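Local coordinates for glutamine cyclotransferase (Porphyromonas gingivalis W83, PDB 6QQL), which probably catalyses, as a zinc-dependent glutaminyl-peptide cyclotransferase, the cyclisation of N-terminal glutamine residues to pyroglutamate, at residues K79-P87 with T165-D173; V37-I47 with T125-D133. All coordinates share one frame; numbering follows the deposited sequence.

Interaction 1 (K79-P87 with T165-D173); sequences KAHDGTMLP and TEDYGSYGD. With ZN (zinc ion), chain C.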
loop_
_atom_site.group_PDB
_atom_site.type_symbol
_atom_site.label_atom_id
_atom_site.label_comp_id
_atom_site.label_asym_id
_atom_site.label_seq_id
_atom_site.Cartn_x
_atom_site.Cartn_y
_atom_site.Cartn_z
ATOM N N LYS A 79 -2.322 -17.521 -12.575
ATOM C CA LYS A 79 -1.122 -17.807 -13.346
ATOM C C LYS A 79 -0.481 -16.494 -13.760
ATOM O O LYS A 79 -1.175 -15.555 -14.163
ATOM C CB LYS A 79 -1.377 -18.687 -14.576
ATOM C CG LYS A 79 -0.032 -19.189 -15.121
ATOM C CD LYS A 79 -0.078 -20.309 -16.163
ATOM C CE LYS A 79 -0.656 -19.877 -17.496
ATOM N NZ LYS A 79 -0.773 -21.038 -18.429
ATOM N N ALA A 80 0.840 -16.424 -13.614
ATOM C CA ALA A 80 1.578 -15.205 -13.873
ATOM C C ALA A 80 1.910 -15.125 -15.357
ATOM O O ALA A 80 1.620 -16.036 -16.134
ATOM C CB ALA A 80 2.843 -15.161 -13.020
ATOM N N HIS A 81 2.555 -14.020 -15.742
ATOM C CA HIS A 81 2.922 -13.808 -17.139
ATOM C C HIS A 81 3.808 -14.934 -17.672
ATOM O O HIS A 81 3.643 -15.366 -18.819
ATOM C CB HIS A 81 3.617 -12.460 -17.273
ATOM C CG HIS A 81 4.987 -12.449 -16.683
ATOM N ND1 HIS A 81 5.225 -12.771 -15.365
ATOM C CD2 HIS A 81 6.197 -12.197 -17.235
ATOM C CE1 HIS A 81 6.523 -12.699 -15.124
ATOM N NE2 HIS A 81 7.135 -12.348 -16.241
ATOM N N ASP A 82 4.743 -15.425 -16.847
ATOM C CA ASP A 82 5.677 -16.488 -17.207
ATOM C C ASP A 82 5.224 -17.852 -16.701
ATOM O O ASP A 82 6.061 -18.719 -16.422
ATOM C CB ASP A 82 7.093 -16.190 -16.695
ATOM C CG ASP A 82 7.223 -16.264 -15.160
ATOM O OD1 ASP A 82 6.232 -16.574 -14.462
ATOM O OD2 ASP A 82 8.343 -16.029 -14.650
ATOM N N GLY A 83 3.916 -18.044 -16.534
ATOM C CA GLY A 83 3.361 -19.360 -16.296
ATOM C C GLY A 83 3.461 -19.900 -14.887
ATOM O O GLY A 83 2.868 -20.950 -14.610
ATOM N N THR A 84 4.205 -19.255 -13.991
ATOM C CA THR A 84 4.183 -19.678 -12.595
ATOM C C THR A 84 2.764 -19.577 -12.031
ATOM O O THR A 84 2.052 -18.601 -12.270
ATOM C CB THR A 84 5.141 -18.820 -11.775
ATOM O OG1 THR A 84 6.333 -18.578 -12.537
ATOM C CG2 THR A 84 5.502 -19.521 -10.474
ATOM N N MET A 85 2.349 -20.579 -11.269
ATOM C CA MET A 85 1.013 -20.580 -10.688
ATOM C C MET A 85 1.077 -20.015 -9.277
ATOM O O MET A 85 1.579 -20.672 -8.359
ATOM C CB MET A 85 0.423 -21.982 -10.708
ATOM C CG MET A 85 0.026 -22.431 -12.105
ATOM S SD MET A 85 -1.361 -21.467 -12.757
ATOM C CE MET A 85 -2.494 -21.427 -11.367
ATOM N N LEU A 86 0.521 -18.822 -9.095
ATOM C CA LEU A 86 0.706 -18.245 -7.770
ATOM C C LEU A 86 -0.495 -18.485 -6.870
ATOM O O LEU A 86 -1.645 -18.411 -7.321
ATOM C CB LEU A 86 0.980 -16.744 -7.855
ATOM C CG LEU A 86 2.133 -16.368 -8.782
ATOM C CD1 LEU A 86 2.164 -14.862 -9.030
ATOM C CD2 LEU A 86 3.461 -16.865 -8.197
ATOM N N PRO A 87 -0.231 -18.828 -5.620
ATOM C CA PRO A 87 -1.283 -18.852 -4.597
ATOM C C PRO A 87 -1.546 -17.429 -4.105
ATOM O O PRO A 87 -0.997 -16.949 -3.104
ATOM C CB PRO A 87 -0.672 -19.738 -3.512
ATOM C CG PRO A 87 0.791 -19.432 -3.594
ATOM C CD PRO A 87 1.091 -19.150 -5.055
ATOM N N THR A 165 0.553 -10.186 -4.828
ATOM C CA THR A 165 0.962 -10.409 -6.215
ATOM C C THR A 165 0.796 -9.149 -7.055
ATOM O O THR A 165 0.288 -9.181 -8.183
ATOM C CB THR A 165 0.189 -11.575 -6.835
ATOM O OG1 THR A 165 -1.214 -11.283 -6.820
ATOM C CG2 THR A 165 0.438 -12.860 -6.055
ATOM N N GLU A 166 1.192 -8.016 -6.480
ATOM C CA GLU A 166 1.239 -6.782 -7.255
ATOM C C GLU A 166 2.539 -6.653 -8.057
ATOM O O GLU A 166 2.518 -6.074 -9.152
ATOM C CB GLU A 166 1.048 -5.572 -6.331
ATOM C CG GLU A 166 1.170 -4.213 -7.019
ATOM C CD GLU A 166 2.591 -3.703 -7.045
ATOM O OE1 GLU A 166 3.448 -4.345 -6.409
ATOM O OE2 GLU A 166 2.860 -2.669 -7.697
ATOM N N ASP A 167 3.663 -7.192 -7.548
ATOM C CA ASP A 167 4.997 -6.951 -8.100
ATOM C C ASP A 167 5.598 -8.160 -8.828
ATOM O O ASP A 167 6.828 -8.254 -8.926
ATOM C CB ASP A 167 5.959 -6.503 -6.993
ATOM C CG ASP A 167 6.476 -5.071 -7.168
ATOM O OD1 ASP A 167 6.515 -4.538 -8.297
ATOM O OD2 ASP A 167 6.870 -4.482 -6.148
ATOM N N TYR A 168 4.785 -9.103 -9.321
ATOM C CA TYR A 168 5.350 -10.288 -9.978
ATOM C C TYR A 168 5.517 -10.136 -11.484
ATOM O O TYR A 168 6.168 -10.983 -12.106
ATOM C CB TYR A 168 4.485 -11.538 -9.715
ATOM C CG TYR A 168 5.256 -12.858 -9.650
ATOM C CD1 TYR A 168 5.878 -13.274 -8.465
ATOM C CD2 TYR A 168 5.345 -13.698 -10.754
ATOM C CE1 TYR A 168 6.572 -14.488 -8.388
ATOM C CE2 TYR A 168 6.044 -14.916 -10.690
ATOM C CZ TYR A 168 6.651 -15.300 -9.506
ATOM O OH TYR A 168 7.334 -16.497 -9.449
ATOM N N GLY A 169 4.965 -9.084 -12.079
ATOM C CA GLY A 169 4.952 -8.946 -13.518
ATOM C C GLY A 169 6.326 -8.753 -14.137
ATOM O O GLY A 169 7.372 -8.850 -13.492
ATOM N N SER A 170 6.309 -8.522 -15.451
ATOM C CA SER A 170 7.484 -8.136 -16.216
ATOM C C SER A 170 7.280 -6.739 -16.786
ATOM O O SER A 170 6.160 -6.225 -16.876
ATOM C CB SER A 170 7.770 -9.111 -17.351
ATOM O OG SER A 170 6.699 -9.118 -18.266
ATOM N N TYR A 171 8.385 -6.130 -17.196
ATOM C CA TYR A 171 8.314 -4.716 -17.532
ATOM C C TYR A 171 7.600 -4.460 -18.857
ATOM O O TYR A 171 6.901 -3.449 -18.993
ATOM C CB TYR A 171 9.716 -4.127 -17.496
ATOM C CG TYR A 171 10.288 -4.180 -16.095
ATOM C CD1 TYR A 171 9.733 -3.419 -15.059
ATOM C CD2 TYR A 171 11.379 -4.976 -15.803
ATOM C CE1 TYR A 171 10.247 -3.469 -13.769
ATOM C CE2 TYR A 171 11.910 -5.026 -14.518
ATOM C CZ TYR A 171 11.341 -4.272 -13.509
ATOM O OH TYR A 171 11.890 -4.337 -12.246
ATOM N N GLY A 172 7.735 -5.337 -19.828
ATOM C CA GLY A 172 7.065 -4.943 -21.053
ATOM C C GLY A 172 5.596 -5.311 -21.144
ATOM O O GLY A 172 5.010 -5.223 -22.228
ATOM N N ASP A 173 4.980 -5.713 -20.023
ATOM C CA ASP A 173 3.608 -6.238 -19.984
ATOM C C ASP A 173 2.892 -5.606 -18.787
ATOM O O ASP A 173 2.933 -6.146 -17.682
ATOM C CB ASP A 173 3.640 -7.757 -19.886
ATOM C CG ASP A 173 2.259 -8.389 -19.944
ATOM O OD1 ASP A 173 1.239 -7.659 -20.057
ATOM O OD2 ASP A 173 2.202 -9.634 -19.823
HETATM ZN ZN ZN C . 7.723 -3.125 -6.865
#
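Leu-86 lies over one face of the Tyr-168 ring, the aromatic group round which this contact is built. Its CD1 is 3.9 Å from the centroid of that ring and only 19° off the normal, which meets the geometry of a CH-pi contact; CD2 of the same leucine sits 3.8 Å from CZ of Tyr-168, so both methyls lie along the ring. Thr-165 adds its CG2 beside CD1. Ala-80 CB approaches the ring obliquely, 3.7 Å from CD2 of Tyr-168. At the ring edge lie two polar atoms, Asp-82 OD1 from the turn and Thr-84 OG1 just after it, hydrogen-bonded to each other at 2.8 Å; the carboxylate is turned 77° to the ring.

His-81 makes a second patch. Its CG stands between the backbone N and the carbonyl carbon (chi1 72°), and from there the ring reaches the other loop, CD2 of His-81 lying 3.3 Å from OG of Ser-170. Ser-170 N stands over the ring centre, while Asp-82 CB backs the opposite face. The type I turn Ala-80 to Gly-83 thus lies against the loop after strand 157-163, which carries Asp-167, a zinc ligand of this M28-family fold.

Interaction 2 (V37-I47 with T125-D133); sequences VQRQVNFGPRI and TETFDGADD. With ZN (zinc ion), chain C.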
loop_
_atom_site.group_PDB
_atom_site.type_symbol
_atom_site.label_atom_id
_atom_site.label_comp_id
_atom_site.label_asym_id
_atom_site.label_seq_id
_atom_site.Cartn_x
_atom_site.Cartn_y
_atom_site.Cartn_z
ATOM N N VAL A 37 7.327 -2.352 9.886
ATOM C CA VAL A 37 8.095 -2.631 8.673
ATOM C C VAL A 37 9.227 -3.611 8.970
ATOM O O VAL A 37 9.455 -4.561 8.207
ATOM C CB VAL A 37 8.603 -1.330 8.017
ATOM C CG1 VAL A 37 9.159 -1.612 6.626
ATOM C CG2 VAL A 37 7.492 -0.307 7.916
ATOM N N GLN A 38 9.920 -3.428 10.095
ATOM C CA GLN A 38 10.973 -4.368 10.476
ATOM C C GLN A 38 10.436 -5.798 10.604
ATOM O O GLN A 38 11.079 -6.760 10.148
ATOM C CB GLN A 38 11.612 -3.908 11.791
ATOM C CG GLN A 38 12.927 -4.588 12.178
ATOM C CD GLN A 38 14.004 -4.526 11.112
ATOM O OE1 GLN A 38 14.125 -5.439 10.283
ATOM N NE2 GLN A 38 14.822 -3.467 11.150
ATOM N N ARG A 39 9.230 -5.947 11.164
ATOM C CA ARG A 39 8.689 -7.279 11.415
ATOM C C ARG A 39 8.382 -8.007 10.109
ATOM O O ARG A 39 8.679 -9.198 9.984
ATOM C CB ARG A 39 7.441 -7.188 12.299
ATOM C CG ARG A 39 7.682 -6.865 13.787
ATOM C CD ARG A 39 6.417 -7.173 14.595
ATOM N NE ARG A 39 5.878 -6.085 15.429
ATOM C CZ ARG A 39 6.078 -5.981 16.741
ATOM N NH1 ARG A 39 6.820 -6.879 17.347
ATOM N NH2 ARG A 39 5.558 -4.986 17.448
ATOM N N GLN A 40 7.797 -7.315 9.121
ATOM C CA GLN A 40 7.565 -7.942 7.816
ATOM C C GLN A 40 8.874 -8.394 7.180
ATOM O O GLN A 40 8.961 -9.484 6.603
ATOM C CB GLN A 40 6.857 -6.979 6.867
ATOM C CG GLN A 40 5.509 -6.515 7.294
ATOM C CD GLN A 40 5.095 -5.308 6.514
ATOM O OE1 GLN A 40 4.852 -5.399 5.315
ATOM N NE2 GLN A 40 5.064 -4.150 7.168
ATOM N N VAL A 41 9.892 -7.532 7.231
ATOM C CA VAL A 41 11.190 -7.859 6.658
ATOM C C VAL A 41 11.785 -9.061 7.346
ATOM O O VAL A 41 12.456 -9.880 6.708
ATOM C CB VAL A 41 12.113 -6.635 6.743
ATOM C CG1 VAL A 41 13.544 -7.008 6.434
ATOM C CG2 VAL A 41 11.608 -5.552 5.809
ATOM N N ASN A 42 11.518 -9.211 8.645
ATOM C CA ASN A 42 12.141 -10.287 9.405
ATOM C C ASN A 42 11.798 -11.671 8.853
ATOM O O ASN A 42 12.642 -12.575 8.884
ATOM C CB ASN A 42 11.744 -10.174 10.879
ATOM C CG ASN A 42 12.564 -9.136 11.617
ATOM O OD1 ASN A 42 13.599 -8.689 11.125
ATOM N ND2 ASN A 42 12.116 -8.755 12.804
ATOM N N PHE A 43 10.598 -11.857 8.308
ATOM C CA PHE A 43 10.264 -13.179 7.791
ATOM C C PHE A 43 11.144 -13.579 6.641
ATOM O O PHE A 43 11.227 -14.767 6.324
ATOM C CB PHE A 43 8.827 -13.247 7.287
ATOM C CG PHE A 43 7.804 -13.093 8.350
ATOM C CD1 PHE A 43 7.427 -11.842 8.782
ATOM C CD2 PHE A 43 7.206 -14.209 8.899
ATOM C CE1 PHE A 43 6.486 -11.707 9.759
ATOM C CE2 PHE A 43 6.261 -14.087 9.869
ATOM C CZ PHE A 43 5.895 -12.838 10.309
ATOM N N GLY A 44 11.815 -12.622 6.024
ATOM C CA GLY A 44 12.399 -12.842 4.728
ATOM C C GLY A 44 11.462 -12.341 3.646
ATOM O O GLY A 44 10.327 -11.914 3.908
ATOM N N PRO A 45 11.924 -12.396 2.403
ATOM C CA PRO A 45 11.155 -11.818 1.299
ATOM C C PRO A 45 9.765 -12.423 1.217
ATOM O O PRO A 45 9.601 -13.642 1.248
ATOM C CB PRO A 45 11.984 -12.185 0.070
ATOM C CG PRO A 45 13.346 -12.504 0.604
ATOM C CD PRO A 45 13.131 -13.093 1.945
ATOM N N ARG A 46 8.754 -11.561 1.093
ATOM C CA ARG A 46 7.377 -12.033 1.033
ATOM C C ARG A 46 7.013 -12.384 -0.403
ATOM O O ARG A 46 6.040 -11.903 -0.978
ATOM C CB ARG A 46 6.432 -10.997 1.613
ATOM C CG ARG A 46 6.303 -11.094 3.102
ATOM C CD ARG A 46 7.473 -10.429 3.780
ATOM N NE ARG A 46 7.578 -9.066 3.276
ATOM C CZ ARG A 46 8.696 -8.358 3.198
ATOM N NH1 ARG A 46 9.849 -8.868 3.610
ATOM N NH2 ARG A 46 8.650 -7.132 2.692
ATOM N N ILE A 47 7.819 -13.269 -0.973
ATOM C CA ILE A 47 7.634 -13.707 -2.349
ATOM C C ILE A 47 6.478 -14.692 -2.450
ATOM O O ILE A 47 6.486 -15.726 -1.762
ATOM C CB ILE A 47 8.924 -14.315 -2.894
ATOM C CG1 ILE A 47 9.976 -13.215 -3.017
ATOM C CG2 ILE A 47 8.652 -15.080 -4.186
ATOM C CD1 ILE A 47 11.390 -13.740 -3.244
ATOM N N THR A 125 19.529 -11.888 -10.321
ATOM C CA THR A 125 18.891 -13.168 -10.053
ATOM C C THR A 125 18.491 -13.349 -8.595
ATOM O O THR A 125 17.816 -14.333 -8.280
ATOM C CB THR A 125 19.827 -14.317 -10.433
ATOM O OG1 THR A 125 21.104 -14.105 -9.815
ATOM C CG2 THR A 125 20.010 -14.373 -11.951
ATOM N N GLU A 126 18.867 -12.422 -7.716
ATOM C CA GLU A 126 18.773 -12.579 -6.269
ATOM C C GLU A 126 17.613 -11.778 -5.683
ATOM O O GLU A 126 16.955 -10.988 -6.362
ATOM C CB GLU A 126 20.096 -12.189 -5.601
ATOM C CG GLU A 126 21.308 -12.808 -6.281
ATOM C CD GLU A 126 21.395 -14.324 -6.063
ATOM O OE1 GLU A 126 21.197 -14.777 -4.914
ATOM O OE2 GLU A 126 21.626 -15.069 -7.045
ATOM N N THR A 127 17.338 -12.038 -4.408
ATOM C CA THR A 127 16.193 -11.468 -3.716
ATOM C C THR A 127 16.579 -10.247 -2.875
ATOM O O THR A 127 17.757 -10.003 -2.578
ATOM C CB THR A 127 15.518 -12.527 -2.835
ATOM O OG1 THR A 127 16.394 -12.902 -1.764
ATOM C CG2 THR A 127 15.168 -13.741 -3.659
ATOM N N PHE A 128 15.559 -9.452 -2.529
ATOM C CA PHE A 128 15.740 -8.271 -1.690
ATOM C C PHE A 128 14.612 -8.201 -0.661
ATOM O O PHE A 128 13.653 -8.971 -0.709
ATOM C CB PHE A 128 15.827 -6.985 -2.533
ATOM C CG PHE A 128 14.542 -6.597 -3.215
ATOM C CD1 PHE A 128 14.111 -7.264 -4.349
ATOM C CD2 PHE A 128 13.785 -5.528 -2.744
ATOM C CE1 PHE A 128 12.929 -6.884 -4.987
ATOM C CE2 PHE A 128 12.611 -5.147 -3.378
ATOM C CZ PHE A 128 12.186 -5.826 -4.499
ATOM N N ASP A 129 14.747 -7.279 0.295
ATOM C CA ASP A 129 13.862 -7.260 1.456
ATOM C C ASP A 129 12.525 -6.591 1.161
ATOM O O ASP A 129 11.519 -6.920 1.803
ATOM C CB ASP A 129 14.530 -6.536 2.630
ATOM C CG ASP A 129 15.627 -7.361 3.299
ATOM O OD1 ASP A 129 15.792 -8.561 2.967
ATOM O OD2 ASP A 129 16.319 -6.788 4.175
ATOM N N GLY A 130 12.506 -5.626 0.239
ATOM C CA GLY A 130 11.319 -4.840 -0.033
ATOM C C GLY A 130 10.756 -4.159 1.199
ATOM O O GLY A 130 9.542 -4.174 1.428
ATOM N N ALA A 131 11.620 -3.544 1.999
ATOM C CA ALA A 131 11.125 -2.828 3.162
ATOM C C ALA A 131 10.232 -1.664 2.740
ATOM O O ALA A 131 9.172 -1.435 3.338
ATOM C CB ALA A 131 12.292 -2.360 4.032
ATOM N N ASP A 132 10.650 -0.899 1.728
ATOM C CA ASP A 132 9.765 0.136 1.219
ATOM C C ASP A 132 8.740 -0.440 0.247
ATOM O O ASP A 132 7.531 -0.281 0.448
ATOM C CB ASP A 132 10.544 1.272 0.556
ATOM C CG ASP A 132 9.712 2.538 0.461
ATOM O OD1 ASP A 132 8.849 2.711 1.344
ATOM O OD2 ASP A 132 9.854 3.330 -0.497
ATOM N N ASP A 133 9.197 -1.100 -0.823
ATOM C CA ASP A 133 8.283 -1.652 -1.840
ATOM C C ASP A 133 7.476 -2.814 -1.257
ATOM O O ASP A 133 7.710 -3.992 -1.542
ATOM C CB ASP A 133 9.022 -2.093 -3.105
ATOM C CG ASP A 133 8.123 -2.134 -4.314
ATOM O OD1 ASP A 133 6.892 -2.150 -4.124
ATOM O OD2 ASP A 133 8.634 -2.215 -5.448
HETATM ZN ZN ZN C . 7.723 -3.125 -6.865
#
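Val-41 and Val-37, one helical turn apart, press their methyls against Ala-131 in the closely packed part of this contact. CG2 of Val-41 is 3.7 Å from CB of Ala-131, and CG1 of Val-37 is 4.1 Å from that same CB while also lying against the Ala-131 carbonyl oxygen. In Val-41 the other methyl, CG1, is anti to the backbone N (chi1 168°) and reaches Asp-129 OD2; the two side chains cross at about a right angle.

Beside this apolar patch the buried Arg-46 folds back on itself, its chain bent at chi2 and chi3, and offers its guanidinium edge to two backbone carbonyls. Asp-129 O receives weak bonds from both NH1 (3.1 Å) and NH2 (3.0 Å) of Arg-46, and Gly-130 O a further weak one from NH2. NH1 of Arg-46 also bonds Gly-44 O at 154°, from above the carbonyl plane, which ties the guanidinium to its own loop. The weak bonds set the arginine against the backbone just before helix 131-149, where Gly-130 is at the N-cap position and Asp-133, three residues on, binds zinc through OD2.

On the more exposed side the packing is looser, made of single contacts of 3.7 Å and longer. Pro-45 rests CB 3.7 Å from Phe-128 O, and the exposed Thr-127 has its CG2 3.8 Å from CD1 of Ile-47 and its OG1 beside the proline ring.

In the fold
The centres of interactions 1 and 2 lie about 18 Å apart, yet one segment of each supplies a ligand to the same zinc ion: Asp-167 OD2 and Asp-133 OD2, 3.0 Å apart, both bind it, and His-283 completes the protein ligands. In chain order the segments alternate, 37-47, 79-87, 125-133, 165-173, so the contacts cross along the sequence. Interaction 1 joins the hairpin between strands 70-79 and 85-95 to the loop after strand 157-163; interaction 2 joins helix 30-42 to the loop leading into helix 131-149 and its first residues. Each metal-bearing segment is therefore backed by an earlier part of the chain, one by a hairpin at the sheet edge, the other by the C-terminal part of a helix and its following loop.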